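PDB 3PZJ: probable acetyltransferases from Chromobacterium violaceum, which probably transfers an acetyl group as a member of the GNAT acetyltransferase family, possibly to the N-terminal serine or alanine of a protein substrate. Local coordinates for residues W158-R163 with D194-S199; A51-L56 with D102-F107; M113-G118 with L151-C156; Q42-P47 with L93-A98; S62-L67 with H124-P129. All blocks are in the same frame, centred on the assembly; numbering follows the deposited sequence.

Contact 1: W158-R163 with D194-S199; sequences WRCDSR and DTHVFS
W158 and F198 form an antiparallel hydrogen-bonded pair, W158 N to F198 O and F198 N to W158 O both measuring 2.9 Å. C160 and H196 repeat the pattern, which joins strands 155-161 and 191-201 of the mixed GNAT sheet; their local axes run at 157°. Past the first strand, S162 N donates to D194 O at 2.8 Å. On the face bearing W158, C160, H196 and F198, C160 SG meets the edge of the phenyl ring at F198 CE2 (4.1 Å), a sulfur-aromatic contact. A chi1 of -69° sets H196 CG beside its backbone N, and the imidazole beyond it lies against S162, whose CB stands over one ring face, 3.7 Å from the centroid, a CH-pi contact. Outside, T181 binds H196 ND1, F178 meets H196 and F198 edge-to-face, and W158 NE1 bonds S167 of helix 165-174. On the other face V197 CG2 lies over the centre of the R159 guanidinium, 4.0 Å from R159 NE, paired with E157. Where the strands end, a water accepts from D194 N and donates to D161 OD1, while the anti lone pair of D161 OD1 takes R163 N at 2.7 Å, closing an Asx turn.

Contact 2: A51-L56 with D102-F107; sequences AALFRL and DQALGF
L53 reaches from helix 46-58 into the angle between A104 and F107, and its isobutyl group carries much of this contact, which has no hydrogen bond. Its CB leaves the helix obliquely to the strand, and CG lies anti to the carbonyl carbon (chi1 -74°), which turns the branch point inward. From there both methyls reach F107 CD2, L53 CD2 at 4.0 Å and L53 CD1 at 4.1 Å, and L53 CD2 also settles over the chain where strand 106-114 begins, 3.9 Å from A104 CB and 3.8 Å from G106 O. The leucine crosses F107 obliquely. One turn along the helix, L56 points at the same segment and presses its CD2 to 3.3 Å from L105 C, a tight approach to a peptide carbon; chi1 of L56 (-148°) is far from a staggered value, consistent with some strain. A52 adds a looser contact, its CB 4.4 Å from A104 CB. V95, F78 and L44 surround L53, and W81 of helix 75-87 touches F107. The evidence is that of a helix packed by its leucine and alanine methyls on the start of a sheet strand, as expected for the first helix of the GNAT fold packing on its central antiparallel strands.

Contact 3: M113-G118 with L151-C156; sequences MVQAHG and LGYRRC
G118 O is gripped by two successive backbone N-H groups, R154 N at 2.7 Å and R155 N at 3.2 Å. The R154 donor lies in the carbonyl plane on a lone pair, whereas that of R155 comes from nearly straight ahead of the oxygen (C=O...N 167°). The bonds tie the turn between strands 106-114 and 119-127 to the start of strand 155-161, the parallel neighbour of 119-127. G118 adopts positive phi at the end of the turn, and on the partner side G152 closes helix 135-150 in a Schellman motif. The Y153 ring packs on the turn: Y153 CD1 touches G118 C at 3.3 Å. CG of Y153 stands beside its backbone N (chi1 -71°), and Y153 OH lies 3.5 Å from Q115 CG. The hydroxyl is bonded to G27 O, while Q115 NE2 reaches A26 O, so both polar ends are held by the N-terminal segment. In one of two conformers, selenomethionine M113 crosses the tyrosine at about a right angle, CG and SE beside Y153 OH. The R155 guanidinium meets E157 and E179 and donates to R183 O of the second subunit, and R154 NH2 bonds N192 of that subunit. Two donors on one carbonyl would tend to polarise the G118 peptide, while the acids around R155 probably balance its buried charge at the subunit interface.

Contact 4: Q42-P47 with L93-A98; sequences QPLDAP and LYVVCA
This is an antiparallel sheet contact, Q42 and P43 facing V95 and Y94, where strand 39-43 borders strand 92-98 and hands over to helix 46-58: the first strand-to-helix turn of the GNAT fold. Q42 and V95 make a hydrogen-bonded pair, with Q42 N to V95 O at 2.9 Å in the carbonyl plane on a lone pair, and V95 N to Q42 O at 2.8 Å. The same Q42 O also receives a CA-H...O contact from Y94 CA at 3.1 Å. P43 and Y94 form the next, non-hydrogen-bonded pair; Y94 OH is held by P30 O. L44 then continues the pairing, its N donating to L93 O at 3.0 Å from a position 35° off the carbonyl plane, just before D45, the N-cap residue of the helix. L44 points at the strand with CG anti to its backbone N (chi1 -172°); its side chain crosses that of V95 at about a right angle, and L44 CD1 meets V95 CG2 at 3.6 Å. L53 and L82 of the covering helices pack on this leucine. NE2 of Q42 binds S40 OG, and Q42 CG rests 4.1 Å from C97 SG.

Contact 5: S62-L67 with H124-P129; sequences SHWEHL and HVNFSP. With EDO (1,2-ethanediol), chain D.
H63 and W64, in a short 3-10 segment between helices 46-58 and 75-87, converge on N126 of strand 119-127, the strand whose parallel partner is 155-161 in the GNAT sheet. The single hydrogen bond between the segments runs from H63 NE2 to N126 OD1 at 2.8 Å. It is nearly straight (166° at the hydrogen), and the oxygen lies almost in the imidazole plane, evidence that the ring is aimed at it. A chi1 of 179° puts H63 CG anti to its backbone N, and the ring beyond reaches the strand, its CD2 3.4 Å above one face of the W64 indole. Besides its hydrogen bond, the amide oxygen N126 OD1 has carbon neighbours, W64 CZ3 at 3.4 Å and L67 CD2 at 3.8 Å. F57 touches both aromatic rings of the 3-10 segment. The other end of the amide is fixed too: N126 ND2 donates to H124 O at 2.9 Å, coming from well above the carbonyl plane, and to Y69 OH, which sets the amide's rotation. H124 itself has positive phi (49°), an irregularity consistent with the distorted fourth strand of the conventional GNAT numbering, whose backbone typically faces acetyl-CoA. An ethanediol, probably from the crystallisation liquor, lies beside H124 and is also bonded to Y69 OH. H124 CD2 lies 3.6 Å from its C1, and H124 N donates to its O2 at 3.0 Å.

In the fold
From the N terminus, contact 4 opens first and closes at 93-98, joining strand 39-43 to strand 92-98 around the first two helices. Contact 2 opens inside that loop and closes beyond it at 102-107, and contact 5 opens inside both and closes at 124-129; these three cross pairwise and tie the helix 46-58 region to successive strands. Contact 3 opens before contact 5 closes, crosses it, and spans helix 135-150 to reach strand 155-161. Contact 1 follows in series after all the others, along that same strand. None is nested. Contacts 2 and 4 have centres about 8 Å apart; contacts 1 and 3 touch each other and the second subunit.

Contact 1: W158-R163 with D194-S199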
# COMPACT_ATOMS: atom_id res chain seq x y z
N TRP A 158 3.43 9.38 5.51
CA TRP A 158 3.76 9.10 6.87
C TRP A 158 2.55 8.38 7.42
O TRP A 158 1.46 8.84 7.28
CB TRP A 158 4.05 10.37 7.66
CG TRP A 158 4.42 10.22 9.11
CD1 TRP A 158 3.63 9.78 10.12
CD2 TRP A 158 5.66 10.55 9.71
NE1 TRP A 158 4.31 9.80 11.29
CE2 TRP A 158 5.56 10.28 11.07
CE3 TRP A 158 6.86 11.06 9.22
CZ2 TRP A 158 6.60 10.50 11.94
CZ3 TRP A 158 7.88 11.26 10.09
CH2 TRP A 158 7.74 10.99 11.43
N ARG A 159 2.79 7.22 8.00
CA ARG A 159 1.70 6.40 8.58
C ARG A 159 1.98 6.05 10.06
O ARG A 159 3.12 5.88 10.49
CB ARG A 159 1.56 5.07 7.87
CG ARG A 159 1.08 5.16 6.49
CD ARG A 159 0.84 3.79 5.82
NE ARG A 159 0.35 4.04 4.47
CZ ARG A 159 -0.55 3.30 3.84
NH1 ARG A 159 -0.88 3.59 2.59
NH2 ARG A 159 -1.02 2.24 4.44
N CYS A 160 0.91 5.96 10.86
CA CYS A 160 1.06 5.54 12.27
C CYS A 160 -0.17 4.91 12.84
O CYS A 160 -1.26 4.99 12.32
CB CYS A 160 1.51 6.72 13.15
SG CYS A 160 0.32 8.00 13.37
N ASP A 161 0.03 4.17 13.91
CA ASP A 161 -1.09 3.62 14.67
C ASP A 161 -1.85 4.77 15.19
O ASP A 161 -1.30 5.76 15.66
CB ASP A 161 -0.56 2.68 15.78
CG ASP A 161 -1.66 1.94 16.53
OD1 ASP A 161 -2.59 2.61 17.08
OD2 ASP A 161 -1.54 0.69 16.62
N SER A 162 -3.17 4.70 15.11
CA SER A 162 -3.99 5.84 15.53
C SER A 162 -3.82 6.13 17.02
O SER A 162 -4.07 7.26 17.49
CB SER A 162 -5.48 5.58 15.22
OG SER A 162 -5.95 4.55 16.09
N ARG A 163 -3.33 5.14 17.78
CA ARG A 163 -3.07 5.36 19.23
C ARG A 163 -1.73 6.03 19.50
O ARG A 163 -1.44 6.39 20.65
CB ARG A 163 -3.13 4.05 20.01
CG ARG A 163 -4.52 3.49 20.01
CD ARG A 163 -4.65 2.31 20.92
NE ARG A 163 -3.74 1.22 20.64
CZ ARG A 163 -2.66 0.94 21.38
NH1 ARG A 163 -2.32 1.70 22.43
NH2 ARG A 163 -1.91 -0.11 21.07
N ASP A 194 -5.76 0.74 13.79
CA ASP A 194 -6.24 1.60 12.74
C ASP A 194 -5.07 2.46 12.39
O ASP A 194 -4.36 3.02 13.27
CB ASP A 194 -7.35 2.56 13.23
CG ASP A 194 -8.59 1.85 13.81
OD1 ASP A 194 -8.94 0.72 13.48
OD2 ASP A 194 -9.23 2.48 14.60
N THR A 195 -4.85 2.68 11.11
CA THR A 195 -3.72 3.44 10.65
C THR A 195 -4.08 4.81 10.14
O THR A 195 -4.82 4.92 9.25
CB THR A 195 -3.04 2.71 9.52
OG1 THR A 195 -2.49 1.51 10.01
CG2 THR A 195 -1.96 3.59 8.93
N HIS A 196 -3.48 5.85 10.69
CA HIS A 196 -3.61 7.18 10.12
C HIS A 196 -2.64 7.32 8.95
O HIS A 196 -1.43 6.93 9.08
CB HIS A 196 -3.21 8.26 11.15
CG HIS A 196 -4.15 8.44 12.31
ND1 HIS A 196 -5.51 8.23 12.25
CD2 HIS A 196 -3.89 8.92 13.57
CE1 HIS A 196 -6.05 8.55 13.43
NE2 HIS A 196 -5.09 8.95 14.25
N VAL A 197 -3.12 7.90 7.84
CA VAL A 197 -2.29 8.19 6.67
C VAL A 197 -2.19 9.67 6.46
O VAL A 197 -3.22 10.40 6.44
CB VAL A 197 -2.83 7.51 5.38
CG1 VAL A 197 -1.90 7.84 4.16
CG2 VAL A 197 -2.97 6.00 5.57
N PHE A 198 -0.94 10.14 6.38
CA PHE A 198 -0.60 11.49 6.13
C PHE A 198 0.26 11.54 4.85
O PHE A 198 0.92 10.58 4.55
CB PHE A 198 0.26 12.07 7.23
CG PHE A 198 -0.37 12.05 8.59
CD1 PHE A 198 -0.98 13.19 9.11
CD2 PHE A 198 -0.25 10.94 9.42
CE1 PHE A 198 -1.53 13.18 10.40
CE2 PHE A 198 -0.79 10.94 10.68
CZ PHE A 198 -1.47 12.04 11.15
N SER A 199 0.33 12.68 4.17
CA SER A 199 1.16 12.81 3.00
C SER A 199 1.65 14.20 2.75
O SER A 199 1.06 15.18 3.19
CB SER A 199 0.44 12.31 1.74
OG SER A 199 -0.51 13.27 1.30
O HOH W 1 -5.32 1.93 16.45
O HOH W 2 -6.06 9.92 16.54

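Contact 2: A51-L56 with D102-F107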
# COMPACT_ATOMS: atom_id res chain seq x y z
N ALA A 51 24.44 -3.85 16.57
CA ALA A 51 24.62 -3.90 18.05
C ALA A 51 24.49 -2.52 18.70
O ALA A 51 23.87 -2.39 19.73
CB ALA A 51 25.98 -4.56 18.42
N ALA A 52 24.99 -1.49 18.02
CA ALA A 52 24.87 -0.14 18.54
C ALA A 52 23.42 0.26 18.59
O ALA A 52 22.98 0.88 19.58
CB ALA A 52 25.66 0.85 17.74
N LEU A 53 22.68 -0.05 17.53
CA LEU A 53 21.27 0.37 17.51
C LEU A 53 20.51 -0.41 18.54
O LEU A 53 19.64 0.13 19.17
CB LEU A 53 20.65 0.16 16.11
CG LEU A 53 21.14 1.19 15.09
CD1 LEU A 53 20.72 0.67 13.70
CD2 LEU A 53 20.63 2.62 15.34
N PHE A 54 20.81 -1.70 18.70
CA PHE A 54 20.14 -2.49 19.70
C PHE A 54 20.25 -1.83 21.08
O PHE A 54 19.26 -1.69 21.78
CB PHE A 54 20.75 -3.88 19.74
CG PHE A 54 20.21 -4.75 20.81
CD1 PHE A 54 18.90 -5.13 20.80
CD2 PHE A 54 20.98 -5.10 21.89
CE1 PHE A 54 18.38 -5.88 21.75
CE2 PHE A 54 20.44 -5.87 22.89
CZ PHE A 54 19.14 -6.27 22.80
N ARG A 55 21.47 -1.46 21.45
CA ARG A 55 21.77 -0.88 22.80
C ARG A 55 20.99 0.37 23.01
O ARG A 55 20.59 0.64 24.12
CB ARG A 55 23.22 -0.51 22.93
CG ARG A 55 24.06 -1.72 23.06
CD ARG A 55 25.55 -1.34 23.28
NE ARG A 55 26.37 -2.36 22.67
CZ ARG A 55 27.13 -2.23 21.58
NH1 ARG A 55 27.29 -1.06 20.96
NH2 ARG A 55 27.79 -3.29 21.15
N LEU A 56 20.79 1.15 21.95
CA LEU A 56 20.11 2.40 22.07
C LEU A 56 18.70 2.25 22.66
O LEU A 56 18.24 3.16 23.39
CB LEU A 56 20.05 3.06 20.70
CG LEU A 56 20.08 4.54 20.54
CD1 LEU A 56 21.35 5.12 21.20
CD2 LEU A 56 20.04 4.76 18.96
N ASP A 102 30.37 8.71 13.66
CA ASP A 102 29.95 7.33 13.47
C ASP A 102 29.04 6.83 14.61
O ASP A 102 28.74 5.63 14.68
CB ASP A 102 31.20 6.41 13.36
CG ASP A 102 32.13 6.52 14.57
OD1 ASP A 102 33.24 5.95 14.52
OD2 ASP A 102 31.76 7.19 15.55
N GLN A 103 28.62 7.73 15.51
CA GLN A 103 27.82 7.36 16.66
C GLN A 103 26.34 7.33 16.28
O GLN A 103 25.74 8.37 16.01
CB GLN A 103 28.04 8.30 17.86
CG GLN A 103 27.12 7.96 19.02
CD GLN A 103 27.56 8.38 20.41
OE1 GLN A 103 28.76 8.38 20.75
NE2 GLN A 103 26.57 8.69 21.26
N ALA A 104 25.77 6.14 16.26
CA ALA A 104 24.36 5.94 15.85
C ALA A 104 23.47 6.55 16.87
O ALA A 104 23.65 6.25 18.02
CB ALA A 104 24.04 4.44 15.73
N LEU A 105 22.58 7.46 16.48
CA LEU A 105 21.59 8.05 17.40
C LEU A 105 20.14 7.59 17.18
O LEU A 105 19.25 7.88 17.95
CB LEU A 105 21.59 9.55 17.24
CG LEU A 105 22.92 10.23 17.47
CD1 LEU A 105 22.71 11.70 17.03
CD2 LEU A 105 23.28 10.04 18.94
N GLY A 106 19.93 6.85 16.11
CA GLY A 106 18.65 6.12 15.84
C GLY A 106 18.65 5.78 14.37
O GLY A 106 19.68 5.93 13.70
N PHE A 107 17.50 5.36 13.87
CA PHE A 107 17.35 5.05 12.48
C PHE A 107 15.99 5.39 11.93
O PHE A 107 15.11 5.66 12.66
CB PHE A 107 17.73 3.61 12.16
CG PHE A 107 16.82 2.57 12.74
CD1 PHE A 107 15.90 1.96 11.97
CD2 PHE A 107 16.92 2.19 14.04
CE1 PHE A 107 15.11 1.02 12.47
CE2 PHE A 107 16.13 1.25 14.56
CZ PHE A 107 15.22 0.67 13.78

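Contact 3: M113-G118 with L151-C156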
# COMPACT_ATOMS: atom_id res chain seq x y z
N MSE A 113 8.44 1.80 -1.41
CA MSE A 113 8.89 2.58 -2.55
C MSE A 113 8.23 2.00 -3.82
O MSE A 113 8.29 0.74 -4.08
CB MSE A 113 10.41 2.54 -2.67
CG MSE A 113 10.94 3.04 -3.99
SE MSE A 113 12.85 2.91 -3.97
CE MSE A 113 13.30 3.89 -2.32
N VAL A 114 7.58 2.85 -4.58
CA VAL A 114 6.99 2.51 -5.86
C VAL A 114 7.54 3.48 -6.87
O VAL A 114 6.94 4.52 -7.16
CB VAL A 114 5.40 2.49 -5.85
CG1 VAL A 114 4.87 1.85 -7.15
CG2 VAL A 114 4.85 1.80 -4.54
N GLN A 115 8.69 3.15 -7.41
CA GLN A 115 9.36 4.06 -8.35
C GLN A 115 8.50 4.44 -9.50
O GLN A 115 8.43 5.63 -9.87
CB GLN A 115 10.68 3.46 -8.92
CG GLN A 115 11.69 3.20 -7.83
CD GLN A 115 12.92 2.60 -8.33
OE1 GLN A 115 13.12 1.39 -8.18
NE2 GLN A 115 13.73 3.38 -9.01
N ALA A 116 7.76 3.47 -10.03
CA ALA A 116 6.92 3.70 -11.25
C ALA A 116 5.81 4.73 -11.04
O ALA A 116 5.38 5.36 -11.97
CB ALA A 116 6.34 2.33 -11.81
N HIS A 117 5.38 4.93 -9.78
CA HIS A 117 4.31 5.91 -9.47
C HIS A 117 4.76 7.11 -8.72
O HIS A 117 3.95 7.99 -8.42
CB HIS A 117 3.23 5.17 -8.71
CG HIS A 117 2.48 4.29 -9.62
ND1 HIS A 117 1.85 4.82 -10.72
CD2 HIS A 117 2.38 2.94 -9.72
CE1 HIS A 117 1.35 3.82 -11.44
NE2 HIS A 117 1.63 2.68 -10.85
N GLY A 118 6.05 7.14 -8.40
CA GLY A 118 6.65 8.22 -7.64
C GLY A 118 6.04 8.33 -6.25
O GLY A 118 5.83 9.46 -5.72
N LEU A 151 14.61 13.02 -5.95
CA LEU A 151 14.69 11.76 -6.71
C LEU A 151 13.49 11.59 -7.60
O LEU A 151 13.39 10.56 -8.31
CB LEU A 151 14.79 10.53 -5.77
CG LEU A 151 16.21 10.09 -5.32
CD1 LEU A 151 17.16 11.29 -5.15
CD2 LEU A 151 16.14 9.19 -4.08
N GLY A 152 12.61 12.58 -7.59
CA GLY A 152 11.45 12.58 -8.45
C GLY A 152 10.18 11.97 -7.92
O GLY A 152 9.21 11.75 -8.68
N TYR A 153 10.16 11.74 -6.60
CA TYR A 153 8.89 11.27 -5.92
C TYR A 153 7.87 12.40 -5.93
O TYR A 153 8.21 13.62 -5.78
CB TYR A 153 9.14 10.63 -4.51
CG TYR A 153 9.79 9.28 -4.65
CD1 TYR A 153 9.02 8.12 -4.82
CD2 TYR A 153 11.17 9.19 -4.77
CE1 TYR A 153 9.64 6.88 -5.00
CE2 TYR A 153 11.82 7.98 -5.01
CZ TYR A 153 11.03 6.84 -5.19
OH TYR A 153 11.68 5.70 -5.36
N ARG A 154 6.62 12.02 -6.14
CA ARG A 154 5.45 12.94 -6.16
C ARG A 154 4.68 12.97 -4.84
O ARG A 154 4.00 13.93 -4.56
CB ARG A 154 4.47 12.50 -7.26
CG ARG A 154 5.01 12.63 -8.63
CD ARG A 154 4.01 12.26 -9.69
NE ARG A 154 3.02 13.26 -9.79
CZ ARG A 154 1.72 13.10 -9.69
NH1 ARG A 154 1.18 11.95 -9.38
NH2 ARG A 154 0.93 14.17 -9.82
N ARG A 155 4.79 11.93 -4.05
CA ARG A 155 4.00 11.74 -2.86
C ARG A 155 4.90 11.02 -1.81
O ARG A 155 5.46 9.96 -2.13
CB ARG A 155 2.82 10.82 -3.22
CG ARG A 155 1.95 10.39 -2.02
CD ARG A 155 1.00 9.25 -2.37
NE ARG A 155 0.31 8.73 -1.21
CZ ARG A 155 -0.59 9.42 -0.45
NH1 ARG A 155 -1.04 10.61 -0.78
NH2 ARG A 155 -1.05 8.88 0.64
N CYS A 156 5.00 11.57 -0.60
CA CYS A 156 5.73 11.03 0.50
C CYS A 156 4.75 10.69 1.66
O CYS A 156 4.15 11.67 2.00
CB CYS A 156 6.88 11.92 0.99
SG CYS A 156 8.32 11.95 -0.09
O HOH W 3 2.15 9.62 -8.22

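Contact 4: Q42-P47 with L93-A98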
# COMPACT_ATOMS: atom_id res chain seq x y z
N GLN A 42 23.43 7.65 7.26
CA GLN A 42 24.30 6.69 6.67
C GLN A 42 23.51 5.47 6.30
O GLN A 42 22.76 4.96 7.13
CB GLN A 42 25.42 6.27 7.66
CG GLN A 42 26.26 7.40 8.18
CD GLN A 42 27.33 7.89 7.23
OE1 GLN A 42 27.75 7.16 6.31
NE2 GLN A 42 27.83 9.14 7.46
N PRO A 43 23.74 4.94 5.12
CA PRO A 43 23.08 3.71 4.75
C PRO A 43 23.28 2.64 5.76
O PRO A 43 24.42 2.34 6.16
CB PRO A 43 23.70 3.36 3.43
CG PRO A 43 24.20 4.71 2.87
CD PRO A 43 24.58 5.48 4.03
N LEU A 44 22.19 1.98 6.15
CA LEU A 44 22.29 1.14 7.29
C LEU A 44 23.00 -0.13 6.82
O LEU A 44 22.74 -0.66 5.75
CB LEU A 44 20.88 0.88 7.92
CG LEU A 44 20.94 0.13 9.26
CD1 LEU A 44 19.86 0.62 10.25
CD2 LEU A 44 20.75 -1.25 8.90
N ASP A 45 23.85 -0.64 7.66
CA ASP A 45 24.58 -1.86 7.39
C ASP A 45 24.17 -2.83 8.52
O ASP A 45 24.71 -2.80 9.55
CB ASP A 45 26.06 -1.52 7.35
CG ASP A 45 26.94 -2.71 7.05
OD1 ASP A 45 26.52 -3.86 7.20
OD2 ASP A 45 28.09 -2.46 6.76
N ALA A 46 23.10 -3.57 8.31
CA ALA A 46 22.35 -4.24 9.42
C ALA A 46 23.29 -4.97 10.39
O ALA A 46 23.25 -4.72 11.60
CB ALA A 46 21.24 -5.20 8.86
N PRO A 47 24.17 -5.80 9.85
CA PRO A 47 25.10 -6.50 10.75
C PRO A 47 26.23 -5.64 11.38
O PRO A 47 26.82 -6.09 12.40
CB PRO A 47 25.67 -7.62 9.87
CG PRO A 47 25.04 -7.49 8.53
CD PRO A 47 24.38 -6.16 8.44
N LEU A 93 16.98 1.73 4.73
CA LEU A 93 17.10 2.37 6.03
C LEU A 93 18.44 3.06 6.18
O LEU A 93 19.40 2.70 5.48
CB LEU A 93 17.00 1.36 7.16
CG LEU A 93 15.67 0.59 7.33
CD1 LEU A 93 15.85 -0.44 8.49
CD2 LEU A 93 14.52 1.54 7.58
N TYR A 94 18.46 4.06 7.05
CA TYR A 94 19.63 4.91 7.29
C TYR A 94 19.75 5.09 8.79
O TYR A 94 18.75 5.11 9.53
CB TYR A 94 19.44 6.28 6.66
CG TYR A 94 19.26 6.18 5.15
CD1 TYR A 94 20.35 6.31 4.27
CD2 TYR A 94 18.02 5.90 4.61
CE1 TYR A 94 20.16 6.20 2.90
CE2 TYR A 94 17.83 5.81 3.24
CZ TYR A 94 18.91 5.87 2.41
OH TYR A 94 18.77 5.75 1.06
N VAL A 95 21.00 5.23 9.23
CA VAL A 95 21.35 5.50 10.58
C VAL A 95 21.60 7.05 10.75
O VAL A 95 22.29 7.70 9.97
CB VAL A 95 22.60 4.72 10.99
CG1 VAL A 95 22.97 5.13 12.39
CG2 VAL A 95 22.33 3.21 10.93
N VAL A 96 21.00 7.60 11.80
CA VAL A 96 21.11 9.02 12.09
C VAL A 96 22.37 9.19 12.95
O VAL A 96 22.44 8.62 14.02
CB VAL A 96 19.89 9.48 12.85
CG1 VAL A 96 20.06 11.00 13.19
CG2 VAL A 96 18.61 9.27 11.90
N CYS A 97 23.33 9.98 12.44
CA CYS A 97 24.55 10.36 13.15
C CYS A 97 24.64 11.87 13.16
O CYS A 97 24.16 12.54 12.22
CB CYS A 97 25.76 9.79 12.43
SG CYS A 97 25.72 7.99 12.19
N ALA A 98 25.21 12.45 14.21
CA ALA A 98 25.75 13.82 14.13
C ALA A 98 26.69 13.95 12.89
O ALA A 98 27.36 12.97 12.51
CB ALA A 98 26.53 14.14 15.42

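Contact 5: S62-L67 with H124-P129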
# COMPACT_ATOMS: atom_id res chain seq x y z
N SER A 62 9.20 0.45 26.32
CA SER A 62 8.05 1.30 25.94
C SER A 62 8.26 1.95 24.56
O SER A 62 7.30 2.28 23.92
CB SER A 62 7.74 2.37 27.01
OG SER A 62 8.73 3.38 26.99
N HIS A 63 9.49 2.01 24.08
CA HIS A 63 9.81 2.50 22.75
C HIS A 63 8.95 1.86 21.63
O HIS A 63 8.51 2.52 20.71
CB HIS A 63 11.32 2.30 22.44
CG HIS A 63 11.69 2.76 21.06
ND1 HIS A 63 11.75 4.09 20.71
CD2 HIS A 63 11.80 2.06 19.91
CE1 HIS A 63 11.99 4.18 19.42
NE2 HIS A 63 12.01 2.96 18.90
N TRP A 64 8.67 0.58 21.78
CA TRP A 64 8.05 -0.23 20.77
C TRP A 64 6.50 -0.23 20.88
O TRP A 64 5.85 -0.79 20.03
CB TRP A 64 8.64 -1.67 20.83
CG TRP A 64 10.15 -1.72 20.97
CD1 TRP A 64 10.87 -1.98 22.12
CD2 TRP A 64 11.13 -1.48 19.93
NE1 TRP A 64 12.23 -1.89 21.84
CE2 TRP A 64 12.39 -1.61 20.51
CE3 TRP A 64 11.03 -1.11 18.58
CZ2 TRP A 64 13.54 -1.41 19.78
CZ3 TRP A 64 12.15 -0.94 17.88
CH2 TRP A 64 13.40 -1.09 18.47
N GLU A 65 5.93 0.51 21.86
CA GLU A 65 4.53 0.37 22.28
C GLU A 65 3.55 0.44 21.10
O GLU A 65 2.59 -0.33 21.03
CB GLU A 65 4.12 1.49 23.29
CG GLU A 65 2.64 1.36 23.75
CD GLU A 65 2.25 2.29 24.88
OE1 GLU A 65 3.14 2.98 25.44
OE2 GLU A 65 1.03 2.31 25.19
N HIS A 66 3.76 1.40 20.21
CA HIS A 66 2.83 1.59 19.07
C HIS A 66 3.41 1.12 17.71
O HIS A 66 2.88 1.46 16.60
CB HIS A 66 2.48 3.06 18.95
CG HIS A 66 1.95 3.66 20.22
ND1 HIS A 66 0.72 3.32 20.76
CD2 HIS A 66 2.46 4.62 21.02
CE1 HIS A 66 0.52 4.02 21.86
NE2 HIS A 66 1.57 4.82 22.05
N LEU A 67 4.46 0.33 17.77
CA LEU A 67 5.12 -0.14 16.55
C LEU A 67 4.85 -1.59 16.29
O LEU A 67 4.64 -2.36 17.26
CB LEU A 67 6.60 0.05 16.73
CG LEU A 67 7.20 1.38 16.30
CD1 LEU A 67 6.25 2.58 16.23
CD2 LEU A 67 8.45 1.71 17.10
N HIS A 124 9.77 3.52 9.70
CA HIS A 124 10.67 2.94 10.62
C HIS A 124 11.42 4.02 11.38
O HIS A 124 12.63 3.92 11.64
CB HIS A 124 11.65 2.02 9.85
CG HIS A 124 11.03 0.77 9.36
ND1 HIS A 124 10.97 0.48 8.02
CD2 HIS A 124 10.46 -0.28 9.99
CE1 HIS A 124 10.34 -0.68 7.85
NE2 HIS A 124 10.00 -1.16 9.03
N VAL A 125 10.66 5.02 11.86
CA VAL A 125 11.26 6.12 12.58
C VAL A 125 11.48 5.70 14.01
O VAL A 125 10.50 5.50 14.79
CB VAL A 125 10.41 7.38 12.53
CG1 VAL A 125 11.02 8.57 13.40
CG2 VAL A 125 10.06 7.79 11.10
N ASN A 126 12.74 5.46 14.33
CA ASN A 126 13.18 4.91 15.62
C ASN A 126 14.28 5.80 16.18
O ASN A 126 15.51 5.61 15.87
CB ASN A 126 13.73 3.51 15.42
CG ASN A 126 12.63 2.48 15.25
OD1 ASN A 126 12.12 2.01 16.26
ND2 ASN A 126 12.15 2.25 14.01
N PHE A 127 13.86 6.79 16.97
CA PHE A 127 14.80 7.79 17.48
C PHE A 127 15.03 7.57 18.97
O PHE A 127 14.08 7.44 19.72
CB PHE A 127 14.21 9.19 17.26
CG PHE A 127 14.20 9.67 15.82
CD1 PHE A 127 14.78 8.96 14.78
CD2 PHE A 127 13.60 10.86 15.51
CE1 PHE A 127 14.78 9.46 13.48
CE2 PHE A 127 13.56 11.32 14.21
CZ PHE A 127 14.22 10.65 13.21
N SER A 128 16.29 7.59 19.38
CA SER A 128 16.64 7.44 20.81
C SER A 128 16.06 8.59 21.58
O SER A 128 15.79 9.63 21.02
CB SER A 128 18.16 7.44 20.96
OG SER A 128 18.71 8.72 20.73
N PRO A 129 15.88 8.46 22.91
CA PRO A 129 15.32 9.62 23.64
C PRO A 129 16.17 10.93 23.49
O PRO A 129 15.65 12.01 23.30
CB PRO A 129 15.23 9.11 25.09
CG PRO A 129 15.17 7.55 24.93
CD PRO A 129 16.01 7.24 23.72
C1 EDO D . 7.49 1.44 11.08
O1 EDO D . 7.98 1.88 12.33
C2 EDO D . 6.71 2.56 10.45
O2 EDO D . 6.98 2.49 9.08